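Local coordinates for protein ubiquitin-like-specific protease 2 (Saccharomyces cerevisiae, PDB 5LNB) that removes the ubiquitin-like modifier SUMO from its protein targets as a cysteine protease, here represented by its catalytic domain, at residues F60-S65 and E74-M79; K100-T105 and L187-I192; D235-S240 and K250-Y255. All blocks are in the same frame, centred on the assembly; numbering follows the deposited sequence.

Interaction 1. Residues F60-S65 and E74-M79; sequences FYIESS and EQVHLM
Helix-on-sheet packing of purely apolar side chains joins Ile-62, on helix 51-67, to Val-76 and Leu-78, on the short strand 76-78 at one margin of the five-stranded mixed sheet. The contact illustrates how the alternation of a strand presents every second residue to one helix: Val-76 and Leu-78 both point toward the helix, whereas His-77 between them points away. Ile-62 answers with its two branches. A chi1 of -70° sets CG1 beside the backbone N and CG2 anti to it; Ile-62 CG2 meets the fork of Val-76, 4.0 Å from Val-76 CG2 and 4.1 Å from Val-76 CG1. The other branch runs out extended (chi2 177°), which carries Ile-62 CD1 to within 4.1 Å of Leu-78 CD1. In this domain of the papain-like clan CA, helices pack on the central sheet, and here Val-114 of the neighbouring strand 112-119 touches both Ile-62 and Leu-78. From helix 215-228, Phe-227 reaches Ile-62 and Val-76 and joins the apolar cluster. No hydrogen bond crosses between the two segments; the strand is tied instead to its parallel neighbour, through backbone bonds of His-77 with Tyr-112 and Val-114.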
loop_
_atom_site.group_PDB
_atom_site.type_symbol
_atom_site.label_atom_id
_atom_site.label_comp_id
_atom_site.label_asym_id
_atom_site.label_seq_id
_atom_site.Cartn_x
_atom_site.Cartn_y
_atom_site.Cartn_z
ATOM N N PHE A 60 4.770 -6.774 3.474
ATOM C CA PHE A 60 5.879 -7.644 3.102
ATOM C C PHE A 60 6.915 -6.901 2.254
ATOM O O PHE A 60 8.117 -6.934 2.549
ATOM C CB PHE A 60 5.334 -8.873 2.372
ATOM C CG PHE A 60 6.386 -9.880 2.020
ATOM C CD1 PHE A 60 6.826 -10.802 2.960
ATOM C CD2 PHE A 60 6.943 -9.901 0.752
ATOM C CE1 PHE A 60 7.796 -11.731 2.639
ATOM C CE2 PHE A 60 7.916 -10.830 0.426
ATOM C CZ PHE A 60 8.342 -11.750 1.370
ATOM N N TYR A 61 6.470 -6.208 1.200
ATOM C CA TYR A 61 7.424 -5.582 0.291
ATOM C C TYR A 61 8.022 -4.291 0.838
ATOM O O TYR A 61 9.117 -3.904 0.412
ATOM C CB TYR A 61 6.773 -5.335 -1.069
ATOM C CG TYR A 61 6.566 -6.630 -1.814
ATOM C CD1 TYR A 61 7.646 -7.464 -2.090
ATOM C CD2 TYR A 61 5.295 -7.045 -2.202
ATOM C CE1 TYR A 61 7.465 -8.672 -2.745
ATOM C CE2 TYR A 61 5.106 -8.250 -2.862
ATOM C CZ TYR A 61 6.190 -9.053 -3.129
ATOM O OH TYR A 61 6.007 -10.237 -3.791
ATOM N N ILE A 62 7.358 -3.631 1.785
ATOM C CA ILE A 62 7.985 -2.469 2.405
ATOM C C ILE A 62 9.045 -2.902 3.407
ATOM O O ILE A 62 10.111 -2.285 3.508
ATOM C CB ILE A 62 6.916 -1.570 3.038
ATOM C CG1 ILE A 62 6.100 -0.895 1.926
ATOM C CG2 ILE A 62 7.558 -0.538 3.939
ATOM C CD1 ILE A 62 4.969 -0.037 2.435
ATOM N N GLU A 63 8.784 -3.982 4.140
ATOM C CA GLU A 63 9.796 -4.534 5.031
ATOM C C GLU A 63 11.013 -5.008 4.248
ATOM O O GLU A 63 12.153 -4.853 4.702
ATOM C CB GLU A 63 9.196 -5.674 5.847
ATOM C CG GLU A 63 8.188 -5.205 6.879
ATOM C CD GLU A 63 8.853 -4.538 8.085
ATOM O OE1 GLU A 63 9.970 -4.964 8.459
ATOM O OE2 GLU A 63 8.259 -3.588 8.655
ATOM N N SER A 64 10.791 -5.596 3.074
ATOM C CA SER A 64 11.912 -5.985 2.227
ATOM C C SER A 64 12.749 -4.774 1.861
ATOM O O SER A 64 13.986 -4.824 1.901
ATOM C CB SER A 64 11.397 -6.688 0.971
ATOM O OG SER A 64 12.403 -6.768 -0.022
ATOM N N SER A 65 12.083 -3.667 1.520
ATOM C CA SER A 65 12.781 -2.425 1.214
ATOM C C SER A 65 13.577 -1.930 2.414
ATOM O O SER A 65 14.695 -1.420 2.263
ATOM C CB SER A 65 11.774 -1.367 0.759
ATOM O OG SER A 65 12.388 -0.106 0.606
ATOM N N GLU A 74 12.068 4.555 9.885
ATOM C CA GLU A 74 11.401 5.761 10.354
ATOM C C GLU A 74 10.908 6.665 9.227
ATOM O O GLU A 74 10.228 7.651 9.523
ATOM C CB GLU A 74 12.339 6.547 11.273
ATOM C CG GLU A 74 13.682 6.898 10.646
ATOM C CD GLU A 74 14.827 5.979 11.097
ATOM O OE1 GLU A 74 14.661 4.725 11.112
ATOM O OE2 GLU A 74 15.903 6.528 11.439
ATOM N N GLN A 75 11.217 6.368 7.964
ATOM C CA GLN A 75 10.796 7.207 6.847
ATOM C C GLN A 75 9.424 6.847 6.285
ATOM O O GLN A 75 8.875 7.633 5.501
ATOM C CB GLN A 75 11.820 7.135 5.710
ATOM C CG GLN A 75 13.205 7.628 6.087
ATOM C CD GLN A 75 14.210 7.460 4.961
ATOM O OE1 GLN A 75 14.100 6.547 4.136
ATOM N NE2 GLN A 75 15.186 8.361 4.907
ATOM N N VAL A 76 8.854 5.698 6.663
ATOM C CA VAL A 76 7.655 5.164 6.026
ATOM C C VAL A 76 6.622 4.826 7.092
ATOM O O VAL A 76 6.956 4.243 8.127
ATOM C CB VAL A 76 7.986 3.912 5.176
ATOM C CG1 VAL A 76 8.564 2.811 6.056
ATOM C CG2 VAL A 76 6.757 3.401 4.422
ATOM N N HIS A 77 5.360 5.176 6.834
ATOM C CA HIS A 77 4.227 4.704 7.623
ATOM C C HIS A 77 3.215 4.042 6.693
ATOM O O HIS A 77 2.709 4.680 5.761
ATOM C CB HIS A 77 3.565 5.839 8.394
ATOM C CG HIS A 77 2.613 5.365 9.449
ATOM N ND1 HIS A 77 1.329 4.955 9.165
ATOM C CD2 HIS A 77 2.769 5.212 10.784
ATOM C CE1 HIS A 77 0.730 4.583 10.282
ATOM N NE2 HIS A 77 1.584 4.728 11.278
ATOM N N LEU A 78 2.919 2.768 6.953
ATOM C CA LEU A 78 1.993 1.985 6.142
ATOM C C LEU A 78 0.659 1.896 6.866
ATOM O O LEU A 78 0.584 1.359 7.972
ATOM C CB LEU A 78 2.538 0.582 5.867
ATOM C CG LEU A 78 1.560 -0.408 5.225
ATOM C CD1 LEU A 78 1.082 0.071 3.844
ATOM C CD2 LEU A 78 2.165 -1.798 5.100
ATOM N N MET A 79 -0.384 2.436 6.253
ATOM C CA MET A 79 -1.731 2.253 6.763
ATOM C C MET A 79 -2.290 0.933 6.256
ATOM O O MET A 79 -2.078 0.556 5.098
ATOM C CB MET A 79 -2.635 3.396 6.312
ATOM C CG MET A 79 -2.266 4.750 6.883
ATOM S SD MET A 79 -2.524 4.773 8.657
ATOM C CE MET A 79 -2.447 6.536 8.950
#

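Interaction 2. Residues K100-T105 and L187-I192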
loop_
_atom_site.group_PDB
_atom_site.type_symbol
_atom_site.label_atom_id
_atom_site.label_comp_id
_atom_site.label_asym_id
_atom_site.label_seq_id
_atom_site.Cartn_x
_atom_site.Cartn_y
_atom_site.Cartn_z
ATOM N N LYS A 100 -8.721 7.790 17.317
ATOM C CA LYS A 100 -8.090 6.734 18.103
ATOM C C LYS A 100 -7.127 5.923 17.248
ATOM O O LYS A 100 -6.063 5.509 17.719
ATOM C CB LYS A 100 -9.153 5.829 18.725
ATOM C CG LYS A 100 -8.582 4.664 19.509
ATOM C CD LYS A 100 -9.673 3.721 20.001
ATOM C CE LYS A 100 -10.729 4.461 20.809
ATOM N NZ LYS A 100 -11.525 3.525 21.660
ATOM N N TRP A 101 -7.485 5.707 15.982
ATOM C CA TRP A 101 -6.625 4.995 15.046
ATOM C C TRP A 101 -5.219 5.586 14.993
ATOM O O TRP A 101 -4.236 4.848 14.938
ATOM C CB TRP A 101 -7.252 5.041 13.655
ATOM C CG TRP A 101 -6.708 4.035 12.695
ATOM C CD1 TRP A 101 -5.457 4.005 12.137
ATOM C CD2 TRP A 101 -7.416 2.922 12.150
ATOM N NE1 TRP A 101 -5.344 2.926 11.289
ATOM C CE2 TRP A 101 -6.535 2.248 11.278
ATOM C CE3 TRP A 101 -8.714 2.429 12.313
ATOM C CZ2 TRP A 101 -6.909 1.102 10.583
ATOM C CZ3 TRP A 101 -9.081 1.280 11.618
ATOM C CH2 TRP A 101 -8.182 0.633 10.769
ATOM N N VAL A 102 -5.108 6.918 14.972
ATOM C CA VAL A 102 -3.828 7.589 14.763
ATOM C C VAL A 102 -3.217 8.089 16.067
ATOM O O VAL A 102 -2.278 8.892 16.034
ATOM C CB VAL A 102 -3.963 8.750 13.765
ATOM C CG1 VAL A 102 -4.521 8.243 12.445
ATOM C CG2 VAL A 102 -4.830 9.867 14.359
ATOM N N ASN A 103 -3.732 7.649 17.214
ATOM C CA ASN A 103 -3.109 7.999 18.483
ATOM C C ASN A 103 -1.671 7.495 18.517
ATOM O O ASN A 103 -1.373 6.375 18.096
ATOM C CB ASN A 103 -3.906 7.415 19.651
ATOM C CG ASN A 103 -3.350 7.844 21.011
ATOM O OD1 ASN A 103 -2.790 7.033 21.754
ATOM N ND2 ASN A 103 -3.492 9.129 21.329
ATOM N N ASN A 104 -0.771 8.334 19.020
ATOM C CA ASN A 104 0.643 7.986 19.146
ATOM C C ASN A 104 1.272 7.647 17.801
ATOM O O ASN A 104 2.152 6.789 17.715
ATOM C CB ASN A 104 0.846 6.844 20.141
ATOM C CG ASN A 104 0.834 7.336 21.585
ATOM O OD1 ASN A 104 0.923 8.544 21.840
ATOM N ND2 ASN A 104 0.728 6.406 22.534
ATOM N N THR A 105 0.829 8.327 16.750
ATOM C CA THR A 105 1.503 8.348 15.459
ATOM C C THR A 105 2.190 9.692 15.268
ATOM O O THR A 105 1.928 10.667 15.984
ATOM C CB THR A 105 0.522 8.132 14.304
ATOM O OG1 THR A 105 -0.441 9.196 14.317
ATOM C CG2 THR A 105 -0.172 6.769 14.412
ATOM N N LEU A 187 -3.314 20.076 12.751
ATOM C CA LEU A 187 -3.754 20.934 13.841
ATOM C C LEU A 187 -3.723 20.183 15.165
ATOM O O LEU A 187 -3.279 20.722 16.185
ATOM C CB LEU A 187 -5.157 21.468 13.547
ATOM C CG LEU A 187 -5.698 22.446 14.591
ATOM C CD1 LEU A 187 -4.882 23.731 14.615
ATOM C CD2 LEU A 187 -7.165 22.770 14.349
ATOM N N ASP A 188 -4.171 18.928 15.153
ATOM C CA ASP A 188 -4.257 18.134 16.369
ATOM C C ASP A 188 -2.875 17.814 16.929
ATOM O O ASP A 188 -2.612 18.042 18.112
ATOM C CB ASP A 188 -5.029 16.848 16.074
ATOM C CG ASP A 188 -5.181 15.955 17.290
ATOM O OD1 ASP A 188 -5.144 16.473 18.430
ATOM O OD2 ASP A 188 -5.342 14.728 17.099
ATOM N N LYS A 189 -1.980 17.264 16.106
ATOM C CA LYS A 189 -0.725 16.769 16.668
ATOM C C LYS A 189 0.321 17.862 16.809
ATOM O O LYS A 189 1.132 17.806 17.737
ATOM C CB LYS A 189 -0.136 15.636 15.819
ATOM C CG LYS A 189 -1.043 14.436 15.625
ATOM C CD LYS A 189 -1.533 13.895 16.936
ATOM C CE LYS A 189 -2.360 12.636 16.727
ATOM N NZ LYS A 189 -3.023 12.221 18.006
ATOM N N TYR A 190 0.342 18.839 15.900
ATOM C CA TYR A 190 1.402 19.832 15.883
ATOM C C TYR A 190 0.913 21.265 16.009
ATOM O O TYR A 190 1.737 22.176 15.970
ATOM C CB TYR A 190 2.235 19.719 14.600
ATOM C CG TYR A 190 2.560 18.314 14.173
ATOM C CD1 TYR A 190 3.540 17.566 14.839
ATOM C CD2 TYR A 190 1.898 17.730 13.089
ATOM C CE1 TYR A 190 3.850 16.268 14.428
ATOM C CE2 TYR A 190 2.192 16.432 12.681
ATOM C CZ TYR A 190 3.164 15.708 13.353
ATOM O OH TYR A 190 3.452 14.428 12.934
ATOM N N SER A 191 -0.389 21.501 16.156
ATOM C CA SER A 191 -0.916 22.860 16.254
ATOM C C SER A 191 -0.557 23.695 15.028
ATOM O O SER A 191 -0.358 24.908 15.122
ATOM C CB SER A 191 -0.426 23.550 17.532
ATOM O OG SER A 191 -0.999 22.934 18.663
ATOM N N ILE A 192 -0.451 23.045 13.878
ATOM C CA ILE A 192 -0.093 23.689 12.621
ATOM C C ILE A 192 -1.367 23.941 11.828
ATOM O O ILE A 192 -2.215 23.050 11.693
ATOM C CB ILE A 192 0.893 22.822 11.818
ATOM C CG1 ILE A 192 2.330 23.054 12.301
ATOM C CG2 ILE A 192 0.756 23.076 10.328
ATOM C CD1 ILE A 192 3.332 22.092 11.660
HETATM O O HOH W 1 -1.239 10.954 19.721
#
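Lys-189, in the last turn of helix 172-190, sends its side chain to a loop of two overlapping beta turns and meets it at Val-102 and Asn-103. The loop makes a type I turn from Lys-100 to Asn-103 and then a type II turn from Val-102 to Thr-105. Asn-104 takes the third position of the second turn with a positive phi of 59°, and its backbone N donates to a water. That water also accepts from the lysine: it lies 2.8 Å from Asn-104 N and 2.8 Å from Lys-189 NZ, a bridge that carries the polar part of the contact where no direct hydrogen bond links the segments. The chain of Lys-189 bends at chi2 (-54°) and is then extended to its end, bringing Lys-189 CE alongside the Val-102 carbonyl, 3.8 Å from Val-102 O. This oxygen accepts from Thr-105 N at 3.2 Å and from Thr-105 OG1, at a modelled distance so short that its exact length is doubtful; the same hydroxyl is also hydrogen-bonded to that of Tyr-185, on helix 172-190. In the fold, this helix belongs to the beta-alpha-beta crossover between the adjacent parallel strands 159-164 and 199-203, while the turns lie on the way from helix 94-98 to strand 112-119. Val-102 points its side chain toward the helix and also touches Phe-181 and Tyr-185. The ammonium group of Lys-189 has a second polar neighbour in Asp-188 OD2, a salt bridge of 3.5 Å; that carboxylate is itself shared with Lys-99 and the hydroxyl of Tyr-95. Next along the helix, Tyr-190 receives Lys-189 CB over the centre of one ring face, and its hydroxyl is hydrogen-bonded to Asp-106 and to the backbone N of Phe-108, just beyond the turns.

Interaction 3. Residues D235-S240 and K250-Y255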
loop_
_atom_site.group_PDB
_atom_site.type_symbol
_atom_site.label_atom_id
_atom_site.label_comp_id
_atom_site.label_asym_id
_atom_site.label_seq_id
_atom_site.Cartn_x
_atom_site.Cartn_y
_atom_site.Cartn_z
ATOM N N ASP A 235 10.565 10.496 -9.478
ATOM C CA ASP A 235 11.029 11.256 -10.634
ATOM C C ASP A 235 10.343 10.791 -11.915
ATOM O O ASP A 235 9.982 11.614 -12.763
ATOM C CB ASP A 235 12.550 11.159 -10.753
ATOM C CG ASP A 235 13.268 12.138 -9.836
ATOM O OD1 ASP A 235 12.730 13.247 -9.626
ATOM O OD2 ASP A 235 14.361 11.805 -9.314
ATOM N N VAL A 236 10.142 9.481 -12.068
ATOM C CA VAL A 236 9.437 8.969 -13.242
ATOM C C VAL A 236 8.047 9.583 -13.337
ATOM O O VAL A 236 7.646 10.099 -14.385
ATOM C CB VAL A 236 9.371 7.431 -13.206
ATOM C CG1 VAL A 236 8.502 6.909 -14.359
ATOM C CG2 VAL A 236 10.769 6.849 -13.299
ATOM N N TRP A 237 7.283 9.515 -12.245
ATOM C CA TRP A 237 5.959 10.126 -12.220
ATOM C C TRP A 237 6.031 11.629 -12.460
ATOM O O TRP A 237 5.241 12.173 -13.237
ATOM C CB TRP A 237 5.278 9.842 -10.883
ATOM C CG TRP A 237 4.807 8.445 -10.744
ATOM C CD1 TRP A 237 4.500 7.573 -11.759
ATOM C CD2 TRP A 237 4.573 7.736 -9.521
ATOM N NE1 TRP A 237 4.092 6.371 -11.236
ATOM C CE2 TRP A 237 4.131 6.444 -9.867
ATOM C CE3 TRP A 237 4.690 8.073 -8.165
ATOM C CZ2 TRP A 237 3.804 5.491 -8.908
ATOM C CZ3 TRP A 237 4.368 7.130 -7.219
ATOM C CH2 TRP A 237 3.929 5.850 -7.592
ATOM N N LYS A 238 6.969 12.316 -11.796
ATOM C CA LYS A 238 7.050 13.772 -11.906
ATOM C C LYS A 238 7.173 14.217 -13.353
ATOM O O LYS A 238 6.585 15.229 -13.749
ATOM C CB LYS A 238 8.236 14.306 -11.103
ATOM C CG LYS A 238 7.843 15.292 -10.022
ATOM C CD LYS A 238 8.929 15.418 -8.945
ATOM C CE LYS A 238 8.323 15.673 -7.554
ATOM N NZ LYS A 238 9.368 15.831 -6.498
ATOM N N ASN A 239 7.949 13.494 -14.154
ATOM C CA ASN A 239 8.205 13.901 -15.523
ATOM C C ASN A 239 7.305 13.178 -16.518
ATOM O O ASN A 239 7.640 13.095 -17.700
ATOM C CB ASN A 239 9.684 13.701 -15.861
ATOM C CG ASN A 239 10.582 14.637 -15.075
ATOM O OD1 ASN A 239 11.347 14.214 -14.210
ATOM N ND2 ASN A 239 10.474 15.918 -15.359
ATOM N N SER A 240 6.154 12.681 -16.068
ATOM C CA SER A 240 5.284 11.917 -16.957
ATOM C C SER A 240 4.547 12.794 -17.959
ATOM O O SER A 240 3.836 12.261 -18.813
ATOM C CB SER A 240 4.280 11.100 -16.136
ATOM O OG SER A 240 3.462 11.955 -15.355
ATOM N N LYS A 250 5.054 3.848 -23.059
ATOM C CA LYS A 250 6.165 2.902 -23.160
ATOM C C LYS A 250 7.080 2.994 -21.942
ATOM O O LYS A 250 7.478 1.972 -21.369
ATOM C CB LYS A 250 6.967 3.158 -24.435
ATOM C CG LYS A 250 6.388 2.552 -25.701
ATOM C CD LYS A 250 7.372 2.730 -26.848
ATOM C CE LYS A 250 8.803 2.461 -26.370
ATOM N NZ LYS A 250 9.832 2.636 -27.436
ATOM N N MET A 251 7.446 4.217 -21.552
ATOM C CA MET A 251 8.341 4.410 -20.415
ATOM C C MET A 251 7.722 3.857 -19.134
ATOM O O MET A 251 8.374 3.118 -18.389
ATOM C CB MET A 251 8.682 5.898 -20.276
ATOM C CG MET A 251 9.309 6.315 -18.933
ATOM S SD MET A 251 9.830 8.061 -18.920
ATOM C CE MET A 251 8.280 8.900 -19.254
ATOM N N ILE A 252 6.454 4.191 -18.872
ATOM C CA ILE A 252 5.783 3.710 -17.666
ATOM C C ILE A 252 5.624 2.194 -17.699
ATOM O O ILE A 252 5.791 1.513 -16.681
ATOM C CB ILE A 252 4.426 4.417 -17.492
ATOM C CG1 ILE A 252 4.632 5.875 -17.078
ATOM C CG2 ILE A 252 3.548 3.668 -16.484
ATOM C CD1 ILE A 252 5.435 6.038 -15.808
ATOM N N ASN A 253 5.292 1.638 -18.864
ATOM C CA ASN A 253 5.095 0.195 -18.940
ATOM C C ASN A 253 6.392 -0.556 -18.674
ATOM O O ASN A 253 6.386 -1.610 -18.025
ATOM C CB ASN A 253 4.522 -0.182 -20.299
ATOM C CG ASN A 253 3.074 0.204 -20.434
ATOM O OD1 ASN A 253 2.388 0.400 -19.433
ATOM N ND2 ASN A 253 2.592 0.310 -21.673
ATOM N N LYS A 254 7.517 -0.030 -19.166
ATOM C CA LYS A 254 8.796 -0.692 -18.938
ATOM C C LYS A 254 9.222 -0.560 -17.480
ATOM O O LYS A 254 9.592 -1.549 -16.837
ATOM C CB LYS A 254 9.856 -0.107 -19.871
ATOM C CG LYS A 254 11.209 -0.797 -19.802
ATOM C CD LYS A 254 12.097 -0.358 -20.962
ATOM C CE LYS A 254 13.518 -0.892 -20.825
ATOM N NZ LYS A 254 14.224 -0.320 -19.638
ATOM N N TYR A 255 9.147 0.660 -16.936
ATOM C CA TYR A 255 9.596 0.897 -15.570
ATOM C C TYR A 255 8.885 -0.013 -14.579
ATOM O O TYR A 255 9.516 -0.542 -13.658
ATOM C CB TYR A 255 9.380 2.363 -15.180
ATOM C CG TYR A 255 10.047 2.712 -13.867
ATOM C CD1 TYR A 255 11.417 2.917 -13.800
ATOM C CD2 TYR A 255 9.311 2.811 -12.684
ATOM C CE1 TYR A 255 12.042 3.217 -12.597
ATOM C CE2 TYR A 255 9.930 3.115 -11.462
ATOM C CZ TYR A 255 11.293 3.315 -11.434
ATOM O OH TYR A 255 11.922 3.623 -10.252
#
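A chi1 of 174° sets the two methyl groups of Val-236 to separate tasks: CG1 heads for Ile-252, while CG2, beside the backbone N, is presented to the ring of Tyr-255. Ile-252 and Tyr-255 are three residues apart, about one helical turn, and together they receive this valine in an alpha-alpha unit formed by consecutive helices 230-238 and 245-255. The tyrosine contact is a clear example of a CH-pi interaction. Val-236 CG2 stands over the centre of one ring face, 3.9 Å from the Tyr-255 ring centroid and only 9° off the ring normal. The ring of Tyr-255 lies toward the partner helix, where its hydroxyl is hydrogen-bonded to Glu-232 and Thr-233, about one turn before Val-236; the same aromatic side chain thus joins the helices by its face and by its polar end. Against Ile-252 the packing is tight. A chi2 of -57° bends the end of Ile-252, and Ile-252 CD1 comes to 3.5 Å from Val-236 CG1. The same methyl lies obliquely to the indole, with Ile-252 CD1 4.4 Å from Trp-237 CD1. Trp-237 is buried, its ring meeting those of Phe-164 and Phe-256, and Pro-205 of a neighbouring loop touches both Ile-252 and Ser-240. Ser-240 turns back on one carbonyl: Trp-237 O accepts from Ser-240 N at 3.0 Å and, in the carbonyl plane, from Ser-240 OG at 2.8 Å.

The three contacts lie in one catalytic domain, and all are partly buried. Interaction 1 is deepest, about 9 Å from the centre of the chain to its own centre, and is wholly apolar; interactions 2 and 3 are nearer the periphery, about 21 and 19 Å out. Interaction 2 joins its segments by a water-bridged ammonium group and a few van der Waals contacts, whereas interaction 3 combines aliphatic and aromatic packing between helices. No helix or strand is shared between them. Interactions 1 and 2 nevertheless touch, with His-77 NE2 4.1 Å from Thr-105 CG2. Interaction 3 touches neither: its nearest atoms are about 11 Å from those of interaction 1 and about 20 Å from those of interaction 2.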